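Local structure of sesquisabinene B synthase 2 (Santalum album, 6A2A) at residues Pro404-Tyr409 with Arg493-Gly498; Cys456-Asp461 with Glu497-Met502. The protein probably converts farnesyl diphosphate to sesquisabinene B, as expected of a plant terpene synthase that uses magnesium or manganese. One frame throughout, in Å; residues are numbered along the deposited sequence.

Contact 1. Residues Pro404-Tyr409 with Arg493-Gly498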
loop_
_atom_site.group_PDB
_atom_site.type_symbol
_atom_site.label_atom_id
_atom_site.label_comp_id
_atom_site.label_asym_id
_atom_site.label_seq_id
_atom_site.Cartn_x
_atom_site.Cartn_y
_atom_site.Cartn_z
ATOM N N PRO A 404 13.517 31.990 25.120
ATOM C CA PRO A 404 12.531 31.542 26.086
ATOM C C PRO A 404 13.209 30.962 27.334
ATOM O O PRO A 404 14.362 30.563 27.307
ATOM C CB PRO A 404 11.751 30.443 25.347
ATOM C CG PRO A 404 12.785 29.874 24.430
ATOM C CD PRO A 404 13.564 31.095 23.970
ATOM N N THR A 405 12.477 30.975 28.439
ATOM C CA THR A 405 12.871 30.254 29.606
ATOM C C THR A 405 12.796 28.761 29.304
ATOM O O THR A 405 12.057 28.362 28.373
ATOM C CB THR A 405 11.931 30.478 30.791
ATOM O OG1 THR A 405 10.594 30.231 30.374
ATOM C CG2 THR A 405 12.005 31.884 31.351
ATOM N N LEU A 406 13.429 27.966 30.136
ATOM C CA LEU A 406 13.291 26.515 29.956
ATOM C C LEU A 406 11.823 26.104 30.038
ATOM O O LEU A 406 11.352 25.307 29.211
ATOM C CB LEU A 406 14.113 25.762 30.996
ATOM C CG LEU A 406 14.031 24.252 30.876
ATOM C CD1 LEU A 406 14.668 23.814 29.547
ATOM C CD2 LEU A 406 14.693 23.566 32.033
ATOM N N GLU A 407 11.075 26.654 30.990
ATOM C CA GLU A 407 9.676 26.207 31.130
ATOM C C GLU A 407 8.850 26.678 29.908
ATOM O O GLU A 407 8.066 25.875 29.405
ATOM C CB GLU A 407 9.063 26.591 32.488
ATOM C CG GLU A 407 8.607 25.357 33.313
ATOM C CD GLU A 407 9.604 24.737 34.305
ATOM O OE1 GLU A 407 10.718 25.336 34.481
ATOM O OE2 GLU A 407 9.270 23.656 34.933
ATOM N N GLU A 408 9.045 27.874 29.351
ATOM C CA GLU A 408 8.262 28.265 28.190
ATOM C C GLU A 408 8.678 27.421 26.966
ATOM O O GLU A 408 7.816 27.058 26.117
ATOM C CB GLU A 408 8.239 29.777 27.912
ATOM C CG GLU A 408 9.471 30.384 27.295
ATOM C CD GLU A 408 9.430 31.911 27.148
ATOM O OE1 GLU A 408 10.022 32.630 28.019
ATOM O OE2 GLU A 408 8.772 32.379 26.192
ATOM N N TYR A 409 9.958 27.167 26.851
ATOM C CA TYR A 409 10.467 26.313 25.750
ATOM C C TYR A 409 9.876 24.892 25.835
ATOM O O TYR A 409 9.311 24.398 24.859
ATOM C CB TYR A 409 11.991 26.299 25.793
ATOM C CG TYR A 409 12.575 25.216 24.931
ATOM C CD1 TYR A 409 12.646 25.383 23.574
ATOM C CD2 TYR A 409 13.033 24.029 25.490
ATOM C CE1 TYR A 409 13.159 24.388 22.756
ATOM C CE2 TYR A 409 13.608 23.061 24.701
ATOM C CZ TYR A 409 13.592 23.209 23.330
ATOM O OH TYR A 409 14.141 22.259 22.525
ATOM N N ARG A 493 23.713 21.327 31.862
ATOM C CA ARG A 493 23.563 19.967 31.426
ATOM C C ARG A 493 23.206 19.114 32.626
ATOM O O ARG A 493 22.357 18.285 32.549
ATOM C CB ARG A 493 24.832 19.455 30.749
ATOM C CG ARG A 493 24.763 18.025 30.266
ATOM C CD ARG A 493 25.882 17.586 29.333
ATOM N NE ARG A 493 25.870 18.260 28.052
ATOM C CZ ARG A 493 25.252 17.805 26.981
ATOM N NH1 ARG A 493 24.626 16.677 27.017
ATOM N NH2 ARG A 493 25.275 18.481 25.884
ATOM N N GLU A 494 23.885 19.339 33.740
ATOM C CA GLU A 494 23.592 18.589 34.965
ATOM C C GLU A 494 22.149 18.827 35.400
ATOM O O GLU A 494 21.469 17.875 35.845
ATOM C CB GLU A 494 24.581 18.926 36.087
ATOM C CG GLU A 494 25.927 18.262 35.874
ATOM C CD GLU A 494 27.040 18.567 36.873
ATOM O OE1 GLU A 494 26.946 19.588 37.608
ATOM O OE2 GLU A 494 28.024 17.786 36.894
ATOM N N HIS A 495 21.695 20.075 35.291
ATOM C CA HIS A 495 20.299 20.389 35.617
ATOM C C HIS A 495 19.330 19.584 34.705
ATOM O O HIS A 495 18.392 18.957 35.172
ATOM C CB HIS A 495 20.047 21.892 35.478
ATOM C CG HIS A 495 18.666 22.255 35.898
ATOM N ND1 HIS A 495 18.309 22.332 37.225
ATOM C CD2 HIS A 495 17.543 22.476 35.183
ATOM C CE1 HIS A 495 17.023 22.598 37.322
ATOM N NE2 HIS A 495 16.531 22.732 36.082
ATOM N N ILE A 496 19.630 19.542 33.427
ATOM C CA ILE A 496 18.700 18.871 32.469
ATOM C C ILE A 496 18.695 17.359 32.714
ATOM O O ILE A 496 17.632 16.698 32.763
ATOM C CB ILE A 496 19.030 19.265 31.019
ATOM C CG1 ILE A 496 18.987 20.781 30.748
ATOM C CG2 ILE A 496 18.080 18.502 30.112
ATOM C CD1 ILE A 496 17.733 21.493 31.210
ATOM N N GLU A 497 19.875 16.820 33.040
ATOM C CA GLU A 497 20.009 15.438 33.378
ATOM C C GLU A 497 19.192 15.113 34.633
ATOM O O GLU A 497 18.622 14.007 34.740
ATOM C CB GLU A 497 21.500 15.050 33.533
ATOM C CG GLU A 497 22.226 14.890 32.206
ATOM C CD GLU A 497 23.741 14.667 32.319
ATOM O OE1 GLU A 497 24.265 14.745 33.446
ATOM O OE2 GLU A 497 24.410 14.466 31.261
ATOM N N GLY A 498 19.110 16.045 35.592
ATOM C CA GLY A 498 18.327 15.867 36.730
ATOM C C GLY A 498 16.847 15.852 36.425
ATOM O O GLY A 498 16.053 15.156 37.085
#
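Leu-406 and Ile-496 meet tip to tip, joining the first turn of helix 406-416 to helix 489-510 in the all-helical, metal-binding domain of the terpene synthase fold. The apolar part is small and made by chain ends: Ile-496 CD1 lies 3.8 Å from Leu-406 CD2 and 4.2 Å from Leu-406 CD1, so one methyl faces both branches of the leucine fork. CG trans to the backbone N (chi1 -180°) points the Leu-406 fork at helix 489-510; the CA atoms of Leu-406 and Ile-496 stay 9.7 Å apart, so the side-chain ends make the contact. Leu-406 CD2 also approaches the edge of the His-495 imidazole, near the ring plane, with CD2 of the histidine 4.4 Å away; that ring stacks on Tyr-481.

No hydrogen bond links the two segments; the polar bonds organise the helix start. Thr-405 is its N-cap and pairs with Glu-408 in a capping box, while Leu-406 N is hydrogen-bonded to Glu-484 OE1. Glu-408 N donates to Thr-405 OG1 (3.0 Å, 160°). In return Thr-405 N donates to Glu-408 OE1 over 3.0 Å at 166°, reaching that oxygen from above the carboxylate plane.

Contact 2. Residues Cys456-Asp461 with Glu497-Met502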
loop_
_atom_site.group_PDB
_atom_site.type_symbol
_atom_site.label_atom_id
_atom_site.label_comp_id
_atom_site.label_asym_id
_atom_site.label_seq_id
_atom_site.Cartn_x
_atom_site.Cartn_y
_atom_site.Cartn_z
ATOM N N CYS A 456 11.081 12.691 26.059
ATOM C CA CYS A 456 11.578 12.491 24.699
ATOM C C CYS A 456 12.277 13.764 24.192
ATOM O O CYS A 456 13.359 13.714 23.553
ATOM C CB CYS A 456 10.437 12.063 23.778
ATOM S SG CYS A 456 9.829 10.394 24.112
ATOM N N ARG A 457 11.668 14.929 24.496
ATOM C CA ARG A 457 12.228 16.211 24.120
ATOM C C ARG A 457 13.550 16.485 24.840
ATOM O O ARG A 457 14.556 16.763 24.173
ATOM C CB ARG A 457 11.233 17.348 24.375
ATOM C CG ARG A 457 11.833 18.735 24.273
ATOM C CD ARG A 457 12.609 19.144 23.070
ATOM N NE ARG A 457 11.844 19.083 21.822
ATOM C CZ ARG A 457 12.335 19.169 20.609
ATOM N NH1 ARG A 457 13.645 19.109 20.394
ATOM N NH2 ARG A 457 11.490 19.218 19.580
ATOM N N ILE A 458 13.613 16.348 26.138
ATOM C CA ILE A 458 14.839 16.679 26.839
ATOM C C ILE A 458 15.954 15.694 26.478
ATOM O O ILE A 458 17.145 16.103 26.305
ATOM C CB ILE A 458 14.602 16.737 28.349
ATOM C CG1 ILE A 458 13.794 17.989 28.691
ATOM C CG2 ILE A 458 15.932 16.677 29.063
ATOM C CD1 ILE A 458 13.426 18.066 30.164
ATOM N N ILE A 459 15.606 14.435 26.310
ATOM C CA ILE A 459 16.592 13.439 25.943
ATOM C C ILE A 459 17.210 13.768 24.572
ATOM O O ILE A 459 18.380 13.740 24.406
ATOM C CB ILE A 459 16.024 12.020 25.988
ATOM C CG1 ILE A 459 15.666 11.666 27.415
ATOM C CG2 ILE A 459 17.029 11.053 25.419
ATOM C CD1 ILE A 459 14.732 10.508 27.599
ATOM N N ASN A 460 16.367 14.081 23.608
ATOM C CA ASN A 460 16.823 14.477 22.296
ATOM C C ASN A 460 17.767 15.676 22.418
ATOM O O ASN A 460 18.807 15.670 21.865
ATOM C CB ASN A 460 15.653 14.805 21.391
ATOM C CG ASN A 460 16.052 15.050 19.952
ATOM O OD1 ASN A 460 16.758 15.931 19.653
ATOM N ND2 ASN A 460 15.523 14.274 19.077
ATOM N N ASP A 461 17.382 16.684 23.190
ATOM C CA ASP A 461 18.205 17.870 23.347
ATOM C C ASP A 461 19.582 17.586 23.985
ATOM O O ASP A 461 20.533 18.218 23.688
ATOM C CB ASP A 461 17.476 18.963 24.128
ATOM C CG ASP A 461 16.327 19.615 23.350
ATOM O OD1 ASP A 461 15.993 19.178 22.272
ATOM O OD2 ASP A 461 15.769 20.555 23.874
ATOM N N GLU A 497 19.875 16.820 33.040
ATOM C CA GLU A 497 20.009 15.438 33.378
ATOM C C GLU A 497 19.192 15.113 34.633
ATOM O O GLU A 497 18.622 14.007 34.740
ATOM C CB GLU A 497 21.500 15.050 33.533
ATOM C CG GLU A 497 22.226 14.890 32.206
ATOM C CD GLU A 497 23.741 14.667 32.319
ATOM O OE1 GLU A 497 24.265 14.745 33.446
ATOM O OE2 GLU A 497 24.410 14.466 31.261
ATOM N N GLY A 498 19.110 16.045 35.592
ATOM C CA GLY A 498 18.327 15.867 36.730
ATOM C C GLY A 498 16.847 15.852 36.425
ATOM O O GLY A 498 16.053 15.156 37.085
ATOM N N LEU A 499 16.449 16.627 35.422
ATOM C CA LEU A 499 15.064 16.604 35.048
ATOM C C LEU A 499 14.689 15.260 34.448
ATOM O O LEU A 499 13.535 14.819 34.623
ATOM C CB LEU A 499 14.793 17.729 34.053
ATOM C CG LEU A 499 14.841 19.134 34.630
ATOM C CD1 LEU A 499 14.489 20.156 33.550
ATOM C CD2 LEU A 499 13.915 19.276 35.833
ATOM N N VAL A 500 15.597 14.651 33.694
ATOM C CA VAL A 500 15.318 13.342 33.134
ATOM C C VAL A 500 15.047 12.370 34.275
ATOM O O VAL A 500 14.133 11.561 34.205
ATOM C CB VAL A 500 16.474 12.878 32.265
ATOM C CG1 VAL A 500 16.408 11.405 31.953
ATOM C CG2 VAL A 500 16.571 13.750 31.024
ATOM N N ARG A 501 15.910 12.419 35.320
ATOM C CA ARG A 501 15.713 11.457 36.412
ATOM C C ARG A 501 14.385 11.709 37.137
ATOM O O ARG A 501 13.652 10.776 37.443
ATOM C CB ARG A 501 16.874 11.496 37.408
ATOM C CG ARG A 501 18.173 11.019 36.773
ATOM C CD ARG A 501 19.315 10.822 37.785
ATOM N NE ARG A 501 19.604 12.056 38.457
ATOM C CZ ARG A 501 20.511 12.948 38.055
ATOM N NH1 ARG A 501 21.239 12.740 36.976
ATOM N NH2 ARG A 501 20.702 14.051 38.755
ATOM N N MET A 502 14.066 12.978 37.337
ATOM C CA MET A 502 12.779 13.355 37.988
ATOM C C MET A 502 11.574 12.840 37.193
ATOM O O MET A 502 10.641 12.284 37.735
ATOM C CB MET A 502 12.711 14.880 38.124
ATOM C CG MET A 502 11.418 15.378 38.770
ATOM S SD MET A 502 10.023 15.757 37.650
ATOM C CE MET A 502 10.788 17.078 36.726
#
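Ile-458 bridges to both Leu-499 and Val-500, one branch for each. Its helix, 447-462, runs roughly antiparallel to 489-510: the short segments make 148° between their N-to-C directions, and their axes approach to 9.9 Å. The backbones come nearest at Ile-458 and Val-500, whose CA atoms are 7.1 Å apart.

The gamma methyl Ile-458 CG2 presses on Val-500 CG2 at 3.6 Å, the two side chains sliding past each other in opposite directions. Val-500 sets its CG1 trans to the backbone N, which leaves CG2 on the side of that N to make the touch. The longer branch of Ile-458 is fully extended (chi2 176°); its end, CD1, lies 4.1 Å from both Leu-499 CB and Leu-499 CD1, and the two chains cross at about a right angle. Ile-459 adds a looser touch, its CG1 being 4.3 Å from Val-500 CG2, and further along it packs on helix 521-535.

On helix 447-462, Arg-457 curls back to Asp-461 one turn later. Its bent chain brings NH1 to Asp-461 OD1 in a salt bridge (3.0 Å, 159°) that uses the syn lone pair, with the acceptor practically in the guanidinium plane. Arg-457 NE is hydrogen-bonded to Ala-413 O, and Asp-461 OD2 to Ser-477 OG; these bonds would help fix the rotation of both groups in their buried setting.

Directly before Asp-461 in sequence comes Asn-460, a magnesium ligand of this enzyme, though no metal is bound in this chain. The asparagine followed by an aspartate near the end of helix 447-462 opens the NSE/DTE metal-binding motif of class I terpene synthases, here backed by an antiparallel helix pair.

How the contacts relate
Both contacts are buried, apolar helix-helix contacts in the metal-binding domain, on consecutive turns of helix 489-510; they share Glu-497 and Gly-498, with centres about 9 Å apart. Contact 2 is closer to the chain centre (about 13 against 21 Å between centres) and buries about twice the surface (167 against 87 Å²); contact 1 uses the first turn of helix 406-416 and has a partly exposed histidine at its rim. Their polar parts differ: a helix-start capping box in contact 1, a buried salt bridge whose aspartate follows the metal ligand Asn-460 in sequence in contact 2. Leu-406 CD2 packs on Leu-499 CD1 at 3.7 Å, and Tyr-409 OH, 2.7 Å from Asp-461 OD2, probably hydrogen-bonds helix 406-416 to helix 447-462.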